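Local coordinates for protein Polyphosphate:AMP phosphotransferase (Pseudomonas aeruginosa PAO1, PDB 3CZP) that transfers phosphate from inorganic polyphosphate to AMP to make ADP, using magnesium as cofactor, and converts GMP to GDP less efficiently, at residues 349-354 against 397-402; 302-307 against 465-470; 369-374 against 454-459; 289-294 against 488-493. All coordinates share one frame; numbering follows the deposited sequence.

Contact 1 (349-354 against 397-402); sequences RFWRHI and EQLSEY
I354 and L399 meet tip to tip, and this is where the contact is tight. I354 CD1 lies 3.6 Å from L399 CD2 and 3.7 Å from L399 CD1, in effect sitting against the fork of the leucine. CG of L399 is anti to its carbonyl carbon (chi1 -60°), which brings both methyls forward from helix 382-402. The same L399 CD2 also touches the six-membered ring of W351, 3.9 Å from both CH2 and CZ3, so one methyl is shared between the isoleucine and the indole. W351 and L399 run past one another in opposite directions, and the methyl comes at the ring from an oblique angle. All three of these side chains are buried.

Toward Q398 the fit is looser. Its CB is the nearest atom to the tryptophan, at the ring edge and 4.1 Å from W351 CH2; the chain then bends at chi2 (-64°). Q398 is partly exposed, and its amide makes no hydrogen bond across to 349-354.

W351 also stacks on W94 and meets the ring of F395, while I354 and L399 both rest on I404 at the start of strand 404-412. A type I beta turn, W351 to I354, brings I354 into this core. The arrangement belongs to an alpha/beta P-loop kinase fold of the PPK2 family, here on the flank where the second PPK2 region meets the first.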
loop_
_atom_site.group_PDB
_atom_site.type_symbol
_atom_site.label_atom_id
_atom_site.label_comp_id
_atom_site.label_asym_id
_atom_site.label_seq_id
_atom_site.Cartn_x
_atom_site.Cartn_y
_atom_site.Cartn_z
ATOM N N ARG A 349 -7.745 -2.970 -6.884
ATOM C CA ARG A 349 -7.959 -3.678 -5.631
ATOM C C ARG A 349 -7.478 -5.120 -5.714
ATOM O O ARG A 349 -7.059 -5.686 -4.704
ATOM C CB ARG A 349 -9.438 -3.640 -5.241
ATOM C CG ARG A 349 -10.379 -4.137 -6.326
ATOM C CD ARG A 349 -11.832 -3.902 -5.948
ATOM N NE ARG A 349 -12.301 -2.585 -6.372
ATOM C CZ ARG A 349 -13.582 -2.239 -6.454
ATOM N NH1 ARG A 349 -14.528 -3.113 -6.139
ATOM N NH2 ARG A 349 -13.917 -1.019 -6.850
ATOM N N PHE A 350 -7.538 -5.712 -6.904
ATOM C CA PHE A 350 -7.095 -7.097 -7.062
ATOM C C PHE A 350 -5.625 -7.210 -7.328
ATOM O O PHE A 350 -4.984 -8.075 -6.766
ATOM C CB PHE A 350 -7.929 -7.784 -8.143
ATOM C CG PHE A 350 -9.366 -7.702 -7.811
ATOM C CD1 PHE A 350 -9.846 -8.454 -6.779
ATOM C CD2 PHE A 350 -10.206 -6.798 -8.460
ATOM C CE1 PHE A 350 -11.193 -8.365 -6.396
ATOM C CE2 PHE A 350 -11.569 -6.704 -8.079
ATOM C CZ PHE A 350 -12.017 -7.434 -7.033
ATOM N N TRP A 351 -5.097 -6.344 -8.186
ATOM C CA TRP A 351 -3.658 -6.320 -8.465
ATOM C C TRP A 351 -2.800 -6.214 -7.186
ATOM O O TRP A 351 -1.637 -6.686 -7.144
ATOM C CB TRP A 351 -3.332 -5.172 -9.456
ATOM C CG TRP A 351 -3.364 -5.566 -10.898
ATOM C CD1 TRP A 351 -4.362 -5.285 -11.793
ATOM C CD2 TRP A 351 -2.411 -6.370 -11.598
ATOM N NE1 TRP A 351 -4.064 -5.834 -13.017
ATOM C CE2 TRP A 351 -2.853 -6.474 -12.931
ATOM C CE3 TRP A 351 -1.210 -7.005 -11.233
ATOM C CZ2 TRP A 351 -2.145 -7.202 -13.904
ATOM C CZ3 TRP A 351 -0.522 -7.715 -12.197
ATOM C CH2 TRP A 351 -0.978 -7.795 -13.514
ATOM N N ARG A 352 -3.306 -5.473 -6.216
ATOM C CA ARG A 352 -2.596 -5.162 -4.984
ATOM C C ARG A 352 -2.410 -6.423 -4.182
ATOM O O ARG A 352 -1.554 -6.488 -3.338
ATOM C CB ARG A 352 -3.330 -4.073 -4.155
ATOM C CG ARG A 352 -4.503 -4.617 -3.409
ATOM C CD ARG A 352 -5.391 -3.589 -2.724
ATOM N NE ARG A 352 -4.739 -2.828 -1.646
ATOM C CZ ARG A 352 -5.413 -2.038 -0.800
ATOM N NH1 ARG A 352 -6.735 -1.917 -0.889
ATOM N NH2 ARG A 352 -4.783 -1.329 0.122
ATOM N N HIS A 353 -3.221 -7.431 -4.457
ATOM C CA HIS A 353 -3.104 -8.714 -3.812
ATOM C C HIS A 353 -2.441 -9.814 -4.596
ATOM O O HIS A 353 -2.431 -10.950 -4.125
ATOM C CB HIS A 353 -4.501 -9.219 -3.430
ATOM C CG HIS A 353 -5.106 -8.439 -2.333
ATOM N ND1 HIS A 353 -4.544 -8.376 -1.085
ATOM C CD2 HIS A 353 -6.198 -7.640 -2.308
ATOM C CE1 HIS A 353 -5.268 -7.573 -0.326
ATOM N NE2 HIS A 353 -6.292 -7.133 -1.040
ATOM N N ILE A 354 -1.878 -9.521 -5.762
ATOM C CA ILE A 354 -1.299 -10.588 -6.598
ATOM C C ILE A 354 -0.043 -11.109 -5.960
ATOM O O ILE A 354 0.760 -10.339 -5.478
ATOM C CB ILE A 354 -1.040 -10.065 -8.005
ATOM C CG1 ILE A 354 -2.391 -9.930 -8.741
ATOM C CG2 ILE A 354 0.023 -10.882 -8.743
ATOM C CD1 ILE A 354 -3.055 -11.243 -9.037
ATOM N N GLU A 397 -4.404 -13.164 -18.413
ATOM C CA GLU A 397 -3.317 -13.413 -19.364
ATOM C C GLU A 397 -2.008 -12.801 -18.935
ATOM O O GLU A 397 -0.968 -13.422 -19.124
ATOM C CB GLU A 397 -3.709 -12.899 -20.732
ATOM C CG GLU A 397 -2.641 -12.958 -21.753
ATOM C CD GLU A 397 -3.094 -12.365 -23.095
ATOM O OE1 GLU A 397 -3.300 -11.116 -23.164
ATOM O OE2 GLU A 397 -3.248 -13.174 -24.045
ATOM N N GLN A 398 -2.054 -11.567 -18.410
ATOM C CA GLN A 398 -0.869 -10.920 -17.823
ATOM C C GLN A 398 -0.283 -11.821 -16.716
ATOM O O GLN A 398 0.918 -11.989 -16.606
ATOM C CB GLN A 398 -1.181 -9.509 -17.244
ATOM C CG GLN A 398 -1.564 -8.330 -18.217
ATOM C CD GLN A 398 -0.408 -7.953 -19.164
ATOM O OE1 GLN A 398 -0.526 -8.131 -20.388
ATOM N NE2 GLN A 398 0.713 -7.439 -18.604
ATOM N N LEU A 399 -1.134 -12.365 -15.855
ATOM C CA LEU A 399 -0.700 -13.209 -14.752
ATOM C C LEU A 399 -0.056 -14.512 -15.331
ATOM O O LEU A 399 1.051 -14.890 -14.963
ATOM C CB LEU A 399 -1.885 -13.531 -13.818
ATOM C CG LEU A 399 -2.651 -12.405 -13.108
ATOM C CD1 LEU A 399 -3.753 -13.033 -12.191
ATOM C CD2 LEU A 399 -1.644 -11.401 -12.340
ATOM N N SER A 400 -0.758 -15.192 -16.226
ATOM C CA SER A 400 -0.265 -16.427 -16.870
ATOM C C SER A 400 1.108 -16.234 -17.517
ATOM O O SER A 400 2.003 -17.067 -17.379
ATOM C CB SER A 400 -1.264 -16.875 -17.942
ATOM O OG SER A 400 -0.920 -18.130 -18.498
ATOM N N GLU A 401 1.241 -15.136 -18.249
ATOM C CA GLU A 401 2.453 -14.825 -18.985
ATOM C C GLU A 401 3.666 -14.683 -18.084
ATOM O O GLU A 401 4.787 -14.986 -18.482
ATOM C CB GLU A 401 2.235 -13.566 -19.827
ATOM C CG GLU A 401 1.436 -13.898 -21.092
ATOM C CD GLU A 401 1.350 -12.791 -22.160
ATOM O OE1 GLU A 401 1.733 -11.609 -21.932
ATOM O OE2 GLU A 401 0.848 -13.168 -23.249
ATOM N N TYR A 402 3.448 -14.228 -16.861
ATOM C CA TYR A 402 4.518 -14.099 -15.893
ATOM C C TYR A 402 4.795 -15.449 -15.197
ATOM O O TYR A 402 5.780 -15.598 -14.526
ATOM C CB TYR A 402 4.170 -12.964 -14.887
ATOM C CG TYR A 402 5.324 -12.639 -13.978
ATOM C CD1 TYR A 402 6.425 -11.957 -14.439
ATOM C CD2 TYR A 402 5.326 -13.065 -12.675
ATOM C CE1 TYR A 402 7.449 -11.692 -13.616
ATOM C CE2 TYR A 402 6.379 -12.830 -11.866
ATOM C CZ TYR A 402 7.429 -12.119 -12.324
ATOM O OH TYR A 402 8.517 -11.886 -11.478
#

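Contact 2 (302-307 against 465-470); sequences VAVFEG and APWTLV
W467 pushes the CH2 corner of its indole against the aliphatic part of E306, with E306 CG 4.0 Å from W467 CH2 and near the plane of the ring, at its edge. V304, two residues back on the same side of its strand, adds a looser touch: its CG1 is 4.5 Å from the same CH2 and comes in obliquely. The carboxylate of E306 takes no part in the apolar contact. The chain bends at chi2 (-74°), taking the carboxylate away from the ring, its plane 53° from that of the indole, and OE2 bonds S366 OG. At the far side of the ring, W467 NE1 is bonded to T460 OG1, which restrains the rotation of the indole, so both buried polar groups have partners.

No backbone bond joins 302-307 to 465-470, because strand 404-412 runs between them in the parallel sheet; V302 and V304 pair with it, and the indole bridges over it on one face. G307 opens a GxxxxGK sequence, so strand 300-307 leads straight into the P-loop. Y368 meets the W467 ring edge-to-face, and helix 446-460 packs on the indole through M456 and V457, while F305 turns to the other face of the sheet, against V482 of helix 475-496.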
loop_
_atom_site.group_PDB
_atom_site.type_symbol
_atom_site.label_atom_id
_atom_site.label_comp_id
_atom_site.label_asym_id
_atom_site.label_seq_id
_atom_site.Cartn_x
_atom_site.Cartn_y
_atom_site.Cartn_z
ATOM N N VAL A 302 -2.636 -18.666 -8.007
ATOM C CA VAL A 302 -3.891 -17.950 -7.662
ATOM C C VAL A 302 -5.050 -18.898 -7.786
ATOM O O VAL A 302 -5.287 -19.456 -8.871
ATOM C CB VAL A 302 -4.083 -16.694 -8.559
ATOM C CG1 VAL A 302 -5.463 -16.052 -8.335
ATOM C CG2 VAL A 302 -2.974 -15.687 -8.258
ATOM N N ALA A 303 -5.776 -19.079 -6.669
ATOM C CA ALA A 303 -7.055 -19.830 -6.614
ATOM C C ALA A 303 -8.198 -18.902 -6.336
ATOM O O ALA A 303 -8.245 -18.234 -5.300
ATOM C CB ALA A 303 -7.018 -20.969 -5.589
ATOM N N VAL A 304 -9.116 -18.824 -7.280
ATOM C CA VAL A 304 -10.301 -18.014 -7.158
ATOM C C VAL A 304 -11.511 -18.870 -6.780
ATOM O O VAL A 304 -11.752 -19.911 -7.407
ATOM C CB VAL A 304 -10.630 -17.345 -8.505
ATOM C CG1 VAL A 304 -12.089 -16.894 -8.496
ATOM C CG2 VAL A 304 -9.609 -16.182 -8.843
ATOM N N PHE A 305 -12.270 -18.452 -5.779
ATOM C CA PHE A 305 -13.503 -19.165 -5.390
ATOM C C PHE A 305 -14.752 -18.321 -5.483
ATOM O O PHE A 305 -14.847 -17.266 -4.857
ATOM C CB PHE A 305 -13.403 -19.684 -3.938
ATOM C CG PHE A 305 -12.466 -20.824 -3.762
ATOM C CD1 PHE A 305 -12.940 -22.148 -3.740
ATOM C CD2 PHE A 305 -11.107 -20.599 -3.606
ATOM C CE1 PHE A 305 -12.062 -23.194 -3.568
ATOM C CE2 PHE A 305 -10.190 -21.664 -3.476
ATOM C CZ PHE A 305 -10.654 -22.941 -3.427
ATOM N N GLU A 306 -15.704 -18.796 -6.279
ATOM C CA GLU A 306 -17.022 -18.244 -6.363
ATOM C C GLU A 306 -18.029 -19.393 -6.199
ATOM O O GLU A 306 -17.674 -20.584 -6.315
ATOM C CB GLU A 306 -17.240 -17.542 -7.714
ATOM C CG GLU A 306 -16.261 -16.416 -8.124
ATOM C CD GLU A 306 -16.417 -15.072 -7.375
ATOM O OE1 GLU A 306 -17.408 -14.886 -6.664
ATOM O OE2 GLU A 306 -15.509 -14.189 -7.525
ATOM N N GLY A 307 -19.275 -19.034 -5.883
ATOM C CA GLY A 307 -20.381 -20.004 -5.940
ATOM C C GLY A 307 -21.603 -19.449 -5.289
ATOM O O GLY A 307 -21.572 -18.374 -4.699
ATOM N N ALA A 465 -6.864 -19.712 -18.717
ATOM C CA ALA A 465 -7.521 -19.842 -17.413
ATOM C C ALA A 465 -8.916 -20.416 -17.532
ATOM O O ALA A 465 -9.885 -19.657 -17.557
ATOM C CB ALA A 465 -7.593 -18.464 -16.708
ATOM N N PRO A 466 -9.046 -21.764 -17.577
ATOM C CA PRO A 466 -10.387 -22.345 -17.603
ATOM C C PRO A 466 -11.155 -22.226 -16.287
ATOM O O PRO A 466 -10.582 -22.251 -15.197
ATOM C CB PRO A 466 -10.146 -23.817 -17.973
ATOM C CG PRO A 466 -8.700 -24.079 -17.760
ATOM C CD PRO A 466 -7.975 -22.779 -17.627
ATOM N N TRP A 467 -12.472 -22.073 -16.395
ATOM C CA TRP A 467 -13.343 -22.251 -15.248
ATOM C C TRP A 467 -13.585 -23.736 -14.913
ATOM O O TRP A 467 -13.841 -24.511 -15.800
ATOM C CB TRP A 467 -14.683 -21.609 -15.525
ATOM C CG TRP A 467 -14.692 -20.191 -15.159
ATOM C CD1 TRP A 467 -14.555 -19.160 -15.993
ATOM C CD2 TRP A 467 -14.847 -19.648 -13.841
ATOM N NE1 TRP A 467 -14.618 -17.998 -15.316
ATOM C CE2 TRP A 467 -14.780 -18.250 -13.979
ATOM C CE3 TRP A 467 -15.042 -20.209 -12.563
ATOM C CZ2 TRP A 467 -14.885 -17.375 -12.893
ATOM C CZ3 TRP A 467 -15.131 -19.356 -11.473
ATOM C CH2 TRP A 467 -15.081 -17.941 -11.637
ATOM N N THR A 468 -13.555 -24.082 -13.619
ATOM C CA THR A 468 -13.909 -25.417 -13.133
ATOM C C THR A 468 -15.181 -25.300 -12.386
ATOM O O THR A 468 -15.246 -24.590 -11.410
ATOM C CB THR A 468 -12.851 -25.985 -12.153
ATOM O OG1 THR A 468 -11.569 -25.875 -12.761
ATOM C CG2 THR A 468 -13.150 -27.495 -11.747
ATOM N N LEU A 469 -16.203 -25.977 -12.892
ATOM C CA LEU A 469 -17.470 -26.035 -12.239
ATOM C C LEU A 469 -17.421 -27.207 -11.236
ATOM O O LEU A 469 -17.224 -28.364 -11.624
ATOM C CB LEU A 469 -18.616 -26.179 -13.285
ATOM C CG LEU A 469 -18.607 -25.176 -14.456
ATOM C CD1 LEU A 469 -19.576 -25.568 -15.571
ATOM C CD2 LEU A 469 -18.827 -23.700 -14.005
ATOM N N VAL A 470 -17.590 -26.894 -9.952
ATOM C CA VAL A 470 -17.546 -27.903 -8.905
ATOM C C VAL A 470 -18.978 -28.272 -8.498
ATOM O O VAL A 470 -19.747 -27.426 -8.108
ATOM C CB VAL A 470 -16.710 -27.411 -7.700
ATOM C CG1 VAL A 470 -16.595 -28.522 -6.636
ATOM C CG2 VAL A 470 -15.314 -26.926 -8.162
#

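Contact 3 (369-374 against 454-459); sequences GRVLVE and GDMVDR
The selenium of M456, a selenomethionine, is at the centre of the contact and is the atom nearest to both V371 and L372. L372 wraps it most closely, with CD2 at 3.8 Å and both CG and CD1 at 3.9 Å from M456 SE, the two side chains crossing at about a right angle. V371 lies alongside the M456 chain, its CG2 4.3 Å from the same SE. M456 reaches out from helix 446-460 with CG anti to the backbone N (chi1 171°), runs straight as far as SE and turns at chi3, about the CG-SE bond, which swings CE aside.

Residues 370-374 make a wider pi-type turn, in which G369 O accepts from L372 N and from E374 N, from opposite faces of its carbonyl plane. Within the same turn R370 NE gives a nearly straight bond (169°) of 2.9 Å to E374 OE1, as part of a salt bridge, and NH1 pairs with E145. D455 OD2 adds a salt bridge between the two helices, to R375.

No hydrogen bond links M456 to its two neighbours. Cohesion here rests on dispersion from the large polarisable selenium, sulfur in the natural protein, and on close fit, while the charged pairs lie around it.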
loop_
_atom_site.group_PDB
_atom_site.type_symbol
_atom_site.label_atom_id
_atom_site.label_comp_id
_atom_site.label_asym_id
_atom_site.label_seq_id
_atom_site.Cartn_x
_atom_site.Cartn_y
_atom_site.Cartn_z
ATOM N N GLY A 369 -16.863 -10.571 -9.222
ATOM C CA GLY A 369 -17.980 -9.857 -8.602
ATOM C C GLY A 369 -18.655 -8.867 -9.540
ATOM O O GLY A 369 -19.864 -8.746 -9.539
ATOM N N ARG A 370 -17.856 -8.169 -10.350
ATOM C CA ARG A 370 -18.363 -7.213 -11.324
ATOM C C ARG A 370 -19.408 -7.810 -12.275
ATOM O O ARG A 370 -20.447 -7.158 -12.565
ATOM C CB ARG A 370 -17.236 -6.545 -12.138
ATOM C CG ARG A 370 -17.818 -5.613 -13.192
ATOM C CD ARG A 370 -16.988 -4.407 -13.485
ATOM N NE ARG A 370 -17.104 -3.411 -12.412
ATOM C CZ ARG A 370 -16.497 -2.236 -12.461
ATOM N NH1 ARG A 370 -15.730 -1.911 -13.507
ATOM N NH2 ARG A 370 -16.619 -1.405 -11.447
ATOM N N VAL A 371 -19.152 -9.044 -12.744
ATOM C CA VAL A 371 -20.060 -9.725 -13.689
ATOM C C VAL A 371 -21.020 -10.706 -13.004
ATOM O O VAL A 371 -21.785 -11.402 -13.661
ATOM C CB VAL A 371 -19.287 -10.458 -14.791
ATOM C CG1 VAL A 371 -18.385 -9.450 -15.520
ATOM C CG2 VAL A 371 -18.526 -11.663 -14.194
ATOM N N LEU A 372 -20.991 -10.717 -11.671
ATOM C CA LEU A 372 -21.937 -11.486 -10.876
ATOM C C LEU A 372 -22.754 -10.516 -10.047
ATOM O O LEU A 372 -23.659 -9.886 -10.578
ATOM C CB LEU A 372 -21.196 -12.537 -10.045
ATOM C CG LEU A 372 -20.486 -13.673 -10.821
ATOM C CD1 LEU A 372 -19.650 -14.472 -9.795
ATOM C CD2 LEU A 372 -21.449 -14.603 -11.651
ATOM N N VAL A 373 -22.454 -10.343 -8.764
ATOM C CA VAL A 373 -23.272 -9.436 -7.915
ATOM C C VAL A 373 -23.475 -7.974 -8.390
ATOM O O VAL A 373 -24.546 -7.421 -8.205
ATOM C CB VAL A 373 -22.780 -9.449 -6.429
ATOM C CG1 VAL A 373 -21.301 -8.987 -6.299
ATOM C CG2 VAL A 373 -23.730 -8.644 -5.538
ATOM N N GLU A 374 -22.467 -7.333 -8.986
ATOM C CA GLU A 374 -22.645 -5.966 -9.469
ATOM C C GLU A 374 -23.642 -5.896 -10.623
ATOM O O GLU A 374 -24.444 -4.985 -10.670
ATOM C CB GLU A 374 -21.319 -5.346 -9.911
ATOM C CG GLU A 374 -20.309 -5.196 -8.782
ATOM C CD GLU A 374 -19.052 -4.370 -9.151
ATOM O OE1 GLU A 374 -18.936 -3.799 -10.248
ATOM O OE2 GLU A 374 -18.175 -4.288 -8.293
ATOM N N GLY A 454 -23.405 -18.507 -16.427
ATOM C CA GLY A 454 -23.309 -18.979 -17.794
ATOM C C GLY A 454 -22.519 -18.084 -18.720
ATOM O O GLY A 454 -21.664 -18.554 -19.467
ATOM N N ASP A 455 -22.815 -16.789 -18.693
ATOM C CA ASP A 455 -22.101 -15.822 -19.507
ATOM C C ASP A 455 -20.668 -15.700 -19.125
ATOM O O ASP A 455 -19.801 -15.607 -20.001
ATOM C CB ASP A 455 -22.741 -14.444 -19.411
ATOM C CG ASP A 455 -24.089 -14.408 -20.026
ATOM O OD1 ASP A 455 -24.421 -15.337 -20.806
ATOM O OD2 ASP A 455 -24.821 -13.439 -19.767
HETATM N N MSE A 456 -20.423 -15.670 -17.818
HETATM C CA MSE A 456 -19.085 -15.594 -17.281
HETATM C C MSE A 456 -18.227 -16.727 -17.813
HETATM O O MSE A 456 -17.179 -16.509 -18.374
HETATM C CB MSE A 456 -19.135 -15.665 -15.744
HETATM C CG MSE A 456 -17.792 -15.819 -15.048
HETATM SE SE MSE A 456 -18.107 -15.756 -13.121
HETATM C CE MSE A 456 -18.591 -17.601 -12.898
ATOM N N VAL A 457 -18.701 -17.949 -17.635
ATOM C CA VAL A 457 -18.001 -19.143 -18.111
ATOM C C VAL A 457 -17.793 -19.139 -19.644
ATOM O O VAL A 457 -16.668 -19.333 -20.141
ATOM C CB VAL A 457 -18.730 -20.433 -17.602
ATOM C CG1 VAL A 457 -18.071 -21.722 -18.180
ATOM C CG2 VAL A 457 -18.733 -20.435 -16.067
ATOM N N ASP A 458 -18.841 -18.864 -20.407
ATOM C CA ASP A 458 -18.670 -18.679 -21.833
ATOM C C ASP A 458 -17.601 -17.656 -22.239
ATOM O O ASP A 458 -16.807 -17.903 -23.152
ATOM C CB ASP A 458 -19.981 -18.219 -22.450
ATOM C CG ASP A 458 -19.860 -17.975 -23.928
ATOM O OD1 ASP A 458 -19.618 -18.965 -24.670
ATOM O OD2 ASP A 458 -20.014 -16.803 -24.355
ATOM N N ARG A 459 -17.578 -16.493 -21.581
ATOM C CA ARG A 459 -16.751 -15.389 -22.051
ATOM C C ARG A 459 -15.339 -15.391 -21.427
ATOM O O ARG A 459 -14.422 -14.763 -21.955
ATOM C CB ARG A 459 -17.457 -14.056 -21.773
ATOM C CG ARG A 459 -18.967 -14.028 -22.071
ATOM C CD ARG A 459 -19.387 -13.160 -23.240
ATOM N NE ARG A 459 -20.503 -12.297 -22.837
ATOM C CZ ARG A 459 -21.799 -12.590 -22.923
ATOM N NH1 ARG A 459 -22.219 -13.741 -23.447
ATOM N NH2 ARG A 459 -22.687 -11.705 -22.481
#

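Contact 4 (289-294 against 488-493); sequences GLIRDK and DAIEAA
CG of L290 is anti to its carbonyl carbon (chi1 -73°), which swings both methyls across to helix 475-496; in I490 it is CG2 that stands anti to the backbone N, and this branch meets the leucine. I490 CG2 lies 3.9 Å from L290 CB and 4.1 Å from L290 CD2. The other branch of I490 goes to the next residue along: its CD1 is 4.1 Å from I291 CD1, the two side chains crossing at about a right angle. I291 leaves its backbone pointing away from 488-493, and only the end of the chain comes back.

The two helices are the ones that precede the first strand and follow the last strand of the second PPK2 region's parallel sheet. They pack against each other here, with helix 475-496 resting on the sheet through A489, I490 and A493, all against I405 of strand 404-412.

The closest approach is at the partly exposed E491, where L290 CD2 is 3.5 Å from its CG. Beyond CG the glutamate is extended, running at about a right angle to the leucine, and its OE2 forms a salt bridge with R286, one turn before L290 on helix 273-292. R286 also pairs with D488, and L290 O accepts a hydrogen bond from Y494 OH.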
loop_
_atom_site.group_PDB
_atom_site.type_symbol
_atom_site.label_atom_id
_atom_site.label_comp_id
_atom_site.label_asym_id
_atom_site.label_seq_id
_atom_site.Cartn_x
_atom_site.Cartn_y
_atom_site.Cartn_z
ATOM N N GLY A 289 3.554 -31.473 -1.729
ATOM C CA GLY A 289 4.789 -31.846 -2.414
ATOM C C GLY A 289 5.027 -30.981 -3.624
ATOM O O GLY A 289 6.161 -30.633 -3.935
ATOM N N LEU A 290 3.949 -30.604 -4.314
ATOM C CA LEU A 290 4.048 -29.774 -5.531
ATOM C C LEU A 290 4.511 -28.376 -5.222
ATOM O O LEU A 290 5.225 -27.780 -6.031
ATOM C CB LEU A 290 2.720 -29.729 -6.280
ATOM C CG LEU A 290 2.346 -31.019 -7.032
ATOM C CD1 LEU A 290 0.866 -31.028 -7.345
ATOM C CD2 LEU A 290 3.160 -31.160 -8.300
ATOM N N ILE A 291 4.054 -27.843 -4.076
ATOM C CA ILE A 291 4.428 -26.511 -3.587
ATOM C C ILE A 291 5.895 -26.455 -3.151
ATOM O O ILE A 291 6.562 -25.431 -3.333
ATOM C CB ILE A 291 3.526 -26.064 -2.424
ATOM C CG1 ILE A 291 2.105 -25.834 -2.911
ATOM C CG2 ILE A 291 4.043 -24.799 -1.789
ATOM C CD1 ILE A 291 1.970 -24.766 -3.834
ATOM N N ARG A 292 6.397 -27.579 -2.645
ATOM C CA ARG A 292 7.735 -27.689 -2.076
ATOM C C ARG A 292 8.718 -27.994 -3.209
ATOM O O ARG A 292 9.901 -27.758 -3.083
ATOM C CB ARG A 292 7.703 -28.761 -0.963
ATOM C CG ARG A 292 9.043 -29.324 -0.445
ATOM C CD ARG A 292 8.881 -30.699 0.302
ATOM N NE ARG A 292 7.806 -30.636 1.320
ATOM C CZ ARG A 292 6.726 -31.435 1.410
ATOM N NH1 ARG A 292 6.538 -32.452 0.569
ATOM N NH2 ARG A 292 5.827 -31.219 2.379
ATOM N N ASP A 293 8.218 -28.475 -4.338
ATOM C CA ASP A 293 9.062 -28.829 -5.491
ATOM C C ASP A 293 9.831 -27.566 -5.902
ATOM O O ASP A 293 9.262 -26.473 -5.923
ATOM C CB ASP A 293 8.161 -29.349 -6.630
ATOM C CG ASP A 293 8.923 -30.011 -7.768
ATOM O OD1 ASP A 293 9.700 -29.332 -8.501
ATOM O OD2 ASP A 293 8.717 -31.226 -7.954
ATOM N N LYS A 294 11.113 -27.716 -6.210
ATOM C CA LYS A 294 11.956 -26.578 -6.649
ATOM C C LYS A 294 11.329 -25.811 -7.851
ATOM O O LYS A 294 11.578 -24.623 -8.045
ATOM C CB LYS A 294 13.397 -27.057 -6.977
ATOM C CG LYS A 294 13.506 -28.170 -8.074
ATOM C CD LYS A 294 14.955 -28.374 -8.680
ATOM C CE LYS A 294 15.592 -29.725 -8.278
ATOM N NZ LYS A 294 16.689 -30.245 -9.206
ATOM N N ASP A 488 -3.630 -30.797 -10.412
ATOM C CA ASP A 488 -3.522 -31.011 -11.890
ATOM C C ASP A 488 -2.932 -29.745 -12.574
ATOM O O ASP A 488 -2.116 -29.850 -13.490
ATOM C CB ASP A 488 -4.888 -31.296 -12.548
ATOM C CG ASP A 488 -5.464 -32.636 -12.189
ATOM O OD1 ASP A 488 -4.741 -33.492 -11.624
ATOM O OD2 ASP A 488 -6.673 -32.833 -12.498
ATOM N N ALA A 489 -3.375 -28.559 -12.140
ATOM C CA ALA A 489 -2.914 -27.291 -12.737
ATOM C C ALA A 489 -1.413 -27.007 -12.500
ATOM O O ALA A 489 -0.709 -26.577 -13.402
ATOM C CB ALA A 489 -3.793 -26.096 -12.285
ATOM N N ILE A 490 -0.924 -27.253 -11.293
ATOM C CA ILE A 490 0.526 -27.127 -10.986
ATOM C C ILE A 490 1.352 -28.155 -11.775
ATOM O O ILE A 490 2.337 -27.803 -12.403
ATOM C CB ILE A 490 0.827 -27.296 -9.480
ATOM C CG1 ILE A 490 0.109 -26.227 -8.630
ATOM C CG2 ILE A 490 2.323 -27.224 -9.226
ATOM C CD1 ILE A 490 0.125 -26.503 -7.085
ATOM N N GLU A 491 0.970 -29.432 -11.757
ATOM C CA GLU A 491 1.688 -30.412 -12.569
ATOM C C GLU A 491 1.757 -30.015 -14.056
ATOM O O GLU A 491 2.794 -30.178 -14.697
ATOM C CB GLU A 491 1.057 -31.800 -12.401
ATOM C CG GLU A 491 1.213 -32.360 -10.959
ATOM C CD GLU A 491 0.762 -33.812 -10.833
ATOM O OE1 GLU A 491 0.392 -34.407 -11.882
ATOM O OE2 GLU A 491 0.788 -34.342 -9.690
ATOM N N ALA A 492 0.635 -29.511 -14.586
ATOM C CA ALA A 492 0.548 -29.103 -15.966
ATOM C C ALA A 492 1.549 -28.019 -16.323
ATOM O O ALA A 492 2.210 -28.091 -17.391
ATOM C CB ALA A 492 -0.859 -28.625 -16.298
ATOM N N ALA A 493 1.592 -26.995 -15.467
ATOM C CA ALA A 493 2.551 -25.919 -15.516
ATOM C C ALA A 493 3.981 -26.451 -15.561
ATOM O O ALA A 493 4.780 -26.017 -16.389
ATOM C CB ALA A 493 2.386 -25.026 -14.300
#

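In the fold
All four contacts belong to the second PPK2 region and lie in or around its parallel sheet, of strand order 2-3-1-4-5. Contact 4 joins the first and last helices of this region, so along the chain it encloses the other three; contact 2 in turn encloses contacts 1 and 3, whose segments alternate. Contacts 2 and 3 have centres 12 Å apart and touch directly, with W467 CZ2 3.6 Å from M456 SE. Contact 3 and contact 4, whose centres are 29 Å apart, are the most distant pair. Contact 1 lies nearest the centre of the chain in space, facing the first PPK2 region, which seems to be catalytically inactive and may serve dimerization.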